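Local structure of salivary cystatin-L (Ixodes scapularis, 4ZM8) at the interface of chains A and B. The protein inhibits host papain-like cysteine proteases such as cathepsins L and S, suppressing the host immune response so that the tick can feed. Numbering follows the deposited sequence. Chains: chain A/B, Putative secreted cystatin.

The interface of chains A and B. Residues chain A 62-65; chain B 44-47.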
# COMPACT_ATOMS: atom_id res chain seq x y z
N THR A 62 1.66 -9.59 16.19
CA THR A 62 1.50 -9.03 17.52
C THR A 62 2.74 -9.43 18.31
O THR A 62 3.12 -10.61 18.35
CB THR A 62 0.21 -9.49 18.20
OG1 THR A 62 -0.83 -9.57 17.23
CG2 THR A 62 -0.19 -8.50 19.29
N LEU A 63 3.39 -8.44 18.91
CA LEU A 63 4.68 -8.65 19.54
C LEU A 63 4.79 -8.08 20.93
O LEU A 63 4.20 -7.04 21.22
CB LEU A 63 5.80 -8.03 18.70
CG LEU A 63 5.94 -8.53 17.27
CD1 LEU A 63 7.10 -7.82 16.63
CD2 LEU A 63 6.12 -10.04 17.28
N LYS A 64 5.57 -8.76 21.76
CA LYS A 64 6.11 -8.16 22.97
C LYS A 64 7.48 -7.59 22.63
O LYS A 64 8.35 -8.32 22.15
CB LYS A 64 6.21 -9.19 24.10
CG LYS A 64 4.89 -9.67 24.66
CD LYS A 64 4.20 -8.56 25.43
CE LYS A 64 2.84 -9.03 25.92
NZ LYS A 64 2.90 -10.39 26.55
N VAL A 65 7.67 -6.30 22.85
CA VAL A 65 8.90 -5.62 22.47
C VAL A 65 9.67 -5.13 23.70
O VAL A 65 9.07 -4.72 24.69
CB VAL A 65 8.56 -4.46 21.51
CG1 VAL A 65 9.79 -3.66 21.14
CG2 VAL A 65 7.93 -5.01 20.27
N ALA B 44 10.55 -9.80 22.54
CA ALA B 44 10.40 -10.50 23.81
C ALA B 44 9.54 -11.71 23.55
O ALA B 44 9.72 -12.75 24.19
CB ALA B 44 9.76 -9.62 24.87
N GLU B 45 8.62 -11.58 22.60
CA GLU B 45 7.67 -12.64 22.31
C GLU B 45 6.81 -12.37 21.09
O GLU B 45 6.24 -11.29 20.94
CB GLU B 45 6.74 -12.87 23.53
CG GLU B 45 5.56 -13.78 23.24
CD GLU B 45 5.13 -14.54 24.47
OE1 GLU B 45 5.88 -15.46 24.90
OE2 GLU B 45 4.04 -14.21 25.01
N VAL B 46 6.70 -13.38 20.23
CA VAL B 46 5.70 -13.36 19.20
C VAL B 46 4.37 -13.78 19.82
O VAL B 46 4.23 -14.92 20.30
CB VAL B 46 6.06 -14.29 18.04
CG1 VAL B 46 5.06 -14.14 16.90
CG2 VAL B 46 7.47 -13.99 17.56
N VAL B 47 3.40 -12.87 19.84
CA VAL B 47 2.10 -13.16 20.43
C VAL B 47 1.16 -13.79 19.41
O VAL B 47 0.62 -14.86 19.65
CB VAL B 47 1.44 -11.89 20.99
CG1 VAL B 47 0.05 -12.23 21.50
CG2 VAL B 47 2.29 -11.27 22.09
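A:Lys64 and B:Glu45 pair antiparallel in what looks like a domain-swapped cystatin dimer, where the 45-68 stretch, including the QVVAG inhibitory motif, runs on as one strand. The bond from A:Lys64 N to B:Glu45 O is 2.7 Å long, nearly straight (172° at H) and lies in the carbonyl plane. On either side of it, B:Val47 N donates to A:Thr62 O and B:Ala44 N to A:Lys64 O, each donor tilted 31° from the plane of its acceptor carbonyl. The side chains of A:Lys64 and B:Glu45 leave side by side in the same direction, their CB atoms 3.8 Å apart. With CG beside its own backbone N (chi1 -69°), A:Lys64 sets CG 4.0 Å from B:Val47 CG2. A:Lys64 NZ and B:Glu45 OE2 end 4.3 Å apart, too far for a salt bridge, though opposite charges may still attract. The methyl of B:Ala44 lies beside A:Lys64 CB at 3.7 Å, on the side away from B:Val47. The side chains of A:Thr62 and B:Val47 pass at a slant, CB to CB 3.9 Å. A:Leu63 projects from the opposite face of the sheet, its CD2 methyl 3.9 Å from B:Val46 CA. Two-fold symmetry repeats the patch. A:Gly5, the likely reactive-site residue by analogy, is about 32 Å from its centre. The monomeric protein can dimerise in vitro, probably not in vivo; this pair probably represents that dimer, predicted inactive because dimerisation disrupts protease binding, as the unbroken strand would explain.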